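Local atomic coordinates of protein 1A (Cricket paralysis virus, PDB entry 6C3R), a protein that suppresses antiviral RNA silencing in insect cells by inactivating host AGO2 and recruiting a cellular ubiquitin ligase that promotes its degradation. Residues I66-W80 / L106-F120. Sequence-based numbering, arbitrary orientation.
Sequences IFLTSDVYGYNFEEW and LIVSPRFFMDHLDWF
F77 lies flat along H116, the two rings nearly parallel (5°) in an offset stack with centroids 4.2 Å apart, while its rim points at W119. F77 and W80, one helical turn apart at the start of helix 77-90, turn their edges to one face of the same indole: F77 CZ meets the five-membered ring of W119, and W80 CZ3 approaches the six-membered ring, with W119 CH2 3.6 Å away. F112 lies between W80 and S70. Its CZ sits centrally over one face of W80, the ring planes inclined at 47°, and its own faces carry S70 CB in a CH-pi contact on one side and H116 ND1 on the other. F112 can reach W80 because its CG stands anti to the backbone N (chi1 -174°), as does that of W80, whose side chain approaches from the opposite direction.

Hydrogen bonds orient two of these rings. W80 NE1 donates 3.2 Å to I66 O, on a lone pair and within the indole plane; H116 ND1 holds F112 O at 2.7 Å in the same in-plane manner, which sets the imidazole's rotation for the stack. S70, ending helix 53-70, is joined to S109, the N-cap residue of helix 110-114: S109 N donates to S70 OG at 3.0 Å, nearly straight, and S109 OG donates to S70 O from above the carbonyl plane. Farther along, F135 stacks on W119 and F28 meets F120 edge-to-face. With ND1 committed as donor, NE2, over the F77 face, is the nitrogen that would take a second proton, should the imidazole become charged.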
# COMPACT_ATOMS: atom_id res chain seq x y z
N ILE A 66 -7.20 -16.40 -7.41
CA ILE A 66 -5.96 -17.03 -7.81
C ILE A 66 -5.95 -18.46 -7.31
O ILE A 66 -5.42 -19.34 -7.98
CB ILE A 66 -4.72 -16.23 -7.31
CG1 ILE A 66 -4.56 -14.94 -8.14
CG2 ILE A 66 -3.41 -17.04 -7.38
CD1 ILE A 66 -3.81 -13.83 -7.43
N PHE A 67 -6.54 -18.71 -6.14
CA PHE A 67 -6.63 -20.08 -5.69
C PHE A 67 -7.71 -20.85 -6.41
O PHE A 67 -7.47 -21.97 -6.90
CB PHE A 67 -6.91 -20.20 -4.21
CG PHE A 67 -7.05 -21.64 -3.79
CD1 PHE A 67 -5.91 -22.42 -3.63
CD2 PHE A 67 -8.30 -22.23 -3.68
CE1 PHE A 67 -6.02 -23.76 -3.29
CE2 PHE A 67 -8.43 -23.57 -3.35
CZ PHE A 67 -7.28 -24.34 -3.15
N LEU A 68 -8.92 -20.31 -6.42
CA LEU A 68 -10.05 -21.05 -6.99
C LEU A 68 -9.81 -21.39 -8.46
O LEU A 68 -10.12 -22.48 -8.89
CB LEU A 68 -11.33 -20.26 -6.86
CG LEU A 68 -11.91 -20.04 -5.47
CD1 LEU A 68 -13.12 -19.14 -5.63
CD2 LEU A 68 -12.31 -21.31 -4.77
N THR A 69 -9.22 -20.47 -9.22
CA THR A 69 -8.92 -20.73 -10.62
C THR A 69 -7.78 -21.76 -10.78
O THR A 69 -7.74 -22.46 -11.78
CB THR A 69 -8.54 -19.46 -11.41
OG1 THR A 69 -7.43 -18.82 -10.79
CG2 THR A 69 -9.72 -18.49 -11.49
N SER A 70 -6.88 -21.82 -9.80
CA SER A 70 -5.85 -22.86 -9.75
C SER A 70 -6.38 -24.26 -9.38
O SER A 70 -5.78 -25.26 -9.74
CB SER A 70 -4.75 -22.49 -8.76
OG SER A 70 -5.09 -22.93 -7.48
N ASP A 71 -7.50 -24.30 -8.66
CA ASP A 71 -8.06 -25.55 -8.11
C ASP A 71 -8.99 -26.30 -9.08
O ASP A 71 -9.82 -27.11 -8.65
CB ASP A 71 -8.83 -25.19 -6.83
CG ASP A 71 -9.02 -26.38 -5.91
OD1 ASP A 71 -8.01 -27.04 -5.58
OD2 ASP A 71 -10.19 -26.64 -5.50
N VAL A 72 -8.85 -26.02 -10.38
CA VAL A 72 -9.58 -26.72 -11.44
C VAL A 72 -8.65 -27.00 -12.59
O VAL A 72 -7.65 -26.30 -12.78
CB VAL A 72 -10.78 -25.91 -11.98
CG1 VAL A 72 -11.79 -25.65 -10.88
CG2 VAL A 72 -10.32 -24.60 -12.63
N TYR A 73 -9.03 -28.01 -13.38
CA TYR A 73 -8.28 -28.42 -14.55
C TYR A 73 -8.50 -27.45 -15.70
O TYR A 73 -9.64 -27.24 -16.12
CB TYR A 73 -8.74 -29.82 -14.99
CG TYR A 73 -8.07 -30.34 -16.25
CD1 TYR A 73 -6.92 -31.15 -16.18
CD2 TYR A 73 -8.58 -30.03 -17.52
CE1 TYR A 73 -6.31 -31.63 -17.34
CE2 TYR A 73 -7.97 -30.50 -18.68
CZ TYR A 73 -6.84 -31.30 -18.59
OH TYR A 73 -6.24 -31.76 -19.75
N GLY A 74 -7.42 -26.90 -16.24
CA GLY A 74 -7.46 -26.28 -17.56
C GLY A 74 -7.81 -24.80 -17.67
O GLY A 74 -8.02 -24.31 -18.77
N TYR A 75 -7.81 -24.08 -16.55
CA TYR A 75 -8.06 -22.66 -16.58
C TYR A 75 -7.03 -22.02 -17.48
O TYR A 75 -5.91 -22.47 -17.57
CB TYR A 75 -7.99 -22.04 -15.19
CG TYR A 75 -8.52 -20.63 -15.15
CD1 TYR A 75 -9.88 -20.38 -15.02
CD2 TYR A 75 -7.67 -19.54 -15.27
CE1 TYR A 75 -10.38 -19.09 -15.00
CE2 TYR A 75 -8.16 -18.25 -15.25
CZ TYR A 75 -9.51 -18.03 -15.12
OH TYR A 75 -10.00 -16.75 -15.10
N ASN A 76 -7.44 -20.95 -18.14
CA ASN A 76 -6.56 -20.21 -19.01
C ASN A 76 -5.35 -19.66 -18.25
O ASN A 76 -5.49 -18.73 -17.44
CB ASN A 76 -7.37 -19.09 -19.66
CG ASN A 76 -6.62 -18.40 -20.76
OD1 ASN A 76 -5.44 -18.04 -20.61
ND2 ASN A 76 -7.29 -18.22 -21.87
N PHE A 77 -4.18 -20.23 -18.52
CA PHE A 77 -2.97 -19.91 -17.72
C PHE A 77 -2.48 -18.46 -17.83
O PHE A 77 -1.81 -17.97 -16.91
CB PHE A 77 -1.83 -20.87 -18.04
CG PHE A 77 -0.63 -20.72 -17.14
CD1 PHE A 77 -0.70 -21.09 -15.79
CD2 PHE A 77 0.56 -20.21 -17.62
CE1 PHE A 77 0.41 -20.95 -14.96
CE2 PHE A 77 1.67 -20.07 -16.79
CZ PHE A 77 1.59 -20.45 -15.46
N GLU A 78 -2.82 -17.79 -18.92
CA GLU A 78 -2.40 -16.40 -19.13
C GLU A 78 -3.35 -15.46 -18.41
O GLU A 78 -2.97 -14.42 -17.88
CB GLU A 78 -2.40 -16.09 -20.64
CG GLU A 78 -1.54 -17.05 -21.46
CD GLU A 78 -0.07 -16.97 -21.11
OE1 GLU A 78 0.58 -18.03 -21.11
OE2 GLU A 78 0.44 -15.86 -20.82
N GLU A 79 -4.60 -15.85 -18.40
CA GLU A 79 -5.59 -15.14 -17.60
C GLU A 79 -5.35 -15.33 -16.12
O GLU A 79 -5.58 -14.43 -15.35
CB GLU A 79 -6.99 -15.61 -17.97
CG GLU A 79 -7.35 -15.19 -19.39
CD GLU A 79 -7.43 -13.69 -19.54
OE1 GLU A 79 -6.92 -13.16 -20.55
OE2 GLU A 79 -8.02 -13.03 -18.66
N TRP A 80 -4.88 -16.51 -15.73
CA TRP A 80 -4.45 -16.72 -14.37
C TRP A 80 -3.30 -15.78 -14.02
O TRP A 80 -3.32 -15.15 -12.96
CB TRP A 80 -4.01 -18.16 -14.16
CG TRP A 80 -3.57 -18.43 -12.74
CD1 TRP A 80 -4.37 -18.69 -11.67
CD2 TRP A 80 -2.23 -18.45 -12.24
NE1 TRP A 80 -3.61 -18.87 -10.55
CE2 TRP A 80 -2.29 -18.74 -10.88
CE3 TRP A 80 -0.99 -18.24 -12.83
CZ2 TRP A 80 -1.14 -18.83 -10.08
CZ3 TRP A 80 0.15 -18.34 -12.04
CH2 TRP A 80 0.07 -18.64 -10.68
N LEU A 106 0.11 -15.63 -1.50
CA LEU A 106 -0.78 -16.28 -2.45
C LEU A 106 -0.77 -17.77 -2.27
O LEU A 106 0.21 -18.34 -1.83
CB LEU A 106 -0.38 -15.97 -3.89
CG LEU A 106 -0.69 -14.53 -4.29
CD1 LEU A 106 0.02 -14.18 -5.59
CD2 LEU A 106 -2.17 -14.26 -4.42
N ILE A 107 -1.88 -18.40 -2.66
CA ILE A 107 -2.07 -19.84 -2.48
C ILE A 107 -2.58 -20.46 -3.76
O ILE A 107 -3.48 -19.95 -4.41
CB ILE A 107 -3.06 -20.16 -1.33
CG1 ILE A 107 -2.66 -19.38 -0.09
CG2 ILE A 107 -3.10 -21.66 -1.06
CD1 ILE A 107 -3.46 -19.69 1.14
N VAL A 108 -2.06 -21.64 -4.05
CA VAL A 108 -2.35 -22.35 -5.28
C VAL A 108 -2.55 -23.81 -4.88
O VAL A 108 -1.94 -24.26 -3.93
CB VAL A 108 -1.16 -22.08 -6.26
CG1 VAL A 108 -0.45 -23.33 -6.75
CG2 VAL A 108 -1.63 -21.21 -7.42
N SER A 109 -3.39 -24.56 -5.59
CA SER A 109 -3.52 -25.99 -5.32
C SER A 109 -2.24 -26.79 -5.72
O SER A 109 -1.41 -26.29 -6.51
CB SER A 109 -4.76 -26.57 -6.02
OG SER A 109 -4.52 -26.84 -7.39
N PRO A 110 -2.07 -28.02 -5.18
CA PRO A 110 -0.95 -28.88 -5.54
C PRO A 110 -0.93 -29.37 -6.98
O PRO A 110 0.14 -29.53 -7.56
CB PRO A 110 -1.14 -30.08 -4.62
CG PRO A 110 -1.88 -29.55 -3.46
CD PRO A 110 -2.84 -28.59 -4.06
N ARG A 111 -2.08 -29.64 -7.56
CA ARG A 111 -2.13 -30.09 -8.94
C ARG A 111 -1.56 -28.98 -9.84
O ARG A 111 -0.76 -29.23 -10.73
CB ARG A 111 -3.56 -30.47 -9.30
CG ARG A 111 -3.79 -31.04 -10.69
CD ARG A 111 -3.26 -32.45 -10.93
NE ARG A 111 -1.88 -32.39 -11.42
CZ ARG A 111 -0.80 -33.03 -10.94
NH1 ARG A 111 -0.87 -33.87 -9.92
NH2 ARG A 111 0.37 -32.81 -11.52
N PHE A 112 -1.95 -27.75 -9.55
CA PHE A 112 -1.54 -26.60 -10.34
C PHE A 112 -0.05 -26.29 -10.23
O PHE A 112 0.61 -25.99 -11.24
CB PHE A 112 -2.35 -25.39 -9.90
CG PHE A 112 -2.13 -24.19 -10.74
CD1 PHE A 112 -1.08 -23.32 -10.46
CD2 PHE A 112 -2.97 -23.92 -11.81
CE1 PHE A 112 -0.88 -22.20 -11.24
CE2 PHE A 112 -2.77 -22.80 -12.59
CZ PHE A 112 -1.72 -21.94 -12.30
N PHE A 113 0.45 -26.34 -8.99
CA PHE A 113 1.87 -26.20 -8.71
C PHE A 113 2.71 -27.21 -9.47
O PHE A 113 3.73 -26.85 -10.04
CB PHE A 113 2.15 -26.34 -7.21
CG PHE A 113 3.61 -26.46 -6.88
CD1 PHE A 113 4.48 -25.40 -7.11
CD2 PHE A 113 4.13 -27.64 -6.34
CE1 PHE A 113 5.83 -25.50 -6.79
CE2 PHE A 113 5.48 -27.75 -6.02
CZ PHE A 113 6.33 -26.68 -6.24
N MET A 114 2.25 -28.45 -9.51
CA MET A 114 2.98 -29.52 -10.16
C MET A 114 2.75 -29.63 -11.65
O MET A 114 3.54 -30.27 -12.33
CB MET A 114 2.68 -30.83 -9.46
CG MET A 114 3.18 -30.80 -8.02
SD MET A 114 3.15 -32.40 -7.21
CE MET A 114 1.42 -32.84 -7.33
N ASP A 115 1.71 -29.01 -12.20
CA ASP A 115 1.67 -28.77 -13.65
C ASP A 115 2.54 -27.60 -14.12
O ASP A 115 2.67 -27.40 -15.32
CB ASP A 115 0.23 -28.58 -14.15
CG ASP A 115 -0.61 -29.85 -14.01
OD1 ASP A 115 -0.02 -30.94 -13.92
OD2 ASP A 115 -1.86 -29.77 -13.98
N HIS A 116 3.14 -26.84 -13.20
CA HIS A 116 3.85 -25.60 -13.54
C HIS A 116 5.15 -25.41 -12.74
O HIS A 116 5.53 -24.29 -12.41
CB HIS A 116 2.93 -24.38 -13.37
CG HIS A 116 1.70 -24.43 -14.22
ND1 HIS A 116 0.49 -24.93 -13.76
CD2 HIS A 116 1.48 -24.06 -15.50
CE1 HIS A 116 -0.41 -24.85 -14.72
NE2 HIS A 116 0.17 -24.31 -15.78
N LEU A 117 5.88 -26.50 -12.51
CA LEU A 117 7.12 -26.46 -11.72
C LEU A 117 8.17 -25.48 -12.25
O LEU A 117 8.72 -24.68 -11.51
CB LEU A 117 7.72 -27.86 -11.65
CG LEU A 117 6.88 -28.90 -10.90
CD1 LEU A 117 7.39 -30.29 -11.21
CD2 LEU A 117 6.89 -28.66 -9.40
N ASP A 118 8.42 -25.53 -13.54
CA ASP A 118 9.38 -24.62 -14.15
C ASP A 118 8.98 -23.18 -13.90
O ASP A 118 9.80 -22.37 -13.49
CB ASP A 118 9.52 -24.88 -15.65
CG ASP A 118 10.24 -26.19 -15.96
OD1 ASP A 118 11.10 -26.62 -15.15
OD2 ASP A 118 9.94 -26.81 -17.01
N TRP A 119 7.69 -22.88 -14.10
CA TRP A 119 7.18 -21.53 -13.89
C TRP A 119 7.40 -21.04 -12.45
O TRP A 119 7.84 -19.92 -12.25
CB TRP A 119 5.70 -21.44 -14.28
CG TRP A 119 5.18 -20.05 -14.31
CD1 TRP A 119 5.10 -19.23 -15.39
CD2 TRP A 119 4.67 -19.30 -13.19
NE1 TRP A 119 4.57 -18.02 -15.02
CE2 TRP A 119 4.30 -18.03 -13.68
CE3 TRP A 119 4.50 -19.58 -11.82
CZ2 TRP A 119 3.77 -17.05 -12.87
CZ3 TRP A 119 3.97 -18.61 -11.01
CH2 TRP A 119 3.62 -17.35 -11.53
N PHE A 120 7.11 -21.88 -11.46
CA PHE A 120 7.31 -21.51 -10.05
C PHE A 120 8.78 -21.37 -9.64
O PHE A 120 9.10 -20.67 -8.70
CB PHE A 120 6.61 -22.49 -9.10
CG PHE A 120 5.15 -22.23 -8.98
CD1 PHE A 120 4.70 -21.15 -8.24
CD2 PHE A 120 4.23 -22.99 -9.68
CE1 PHE A 120 3.35 -20.86 -8.17
CE2 PHE A 120 2.89 -22.71 -9.61
CZ PHE A 120 2.45 -21.65 -8.86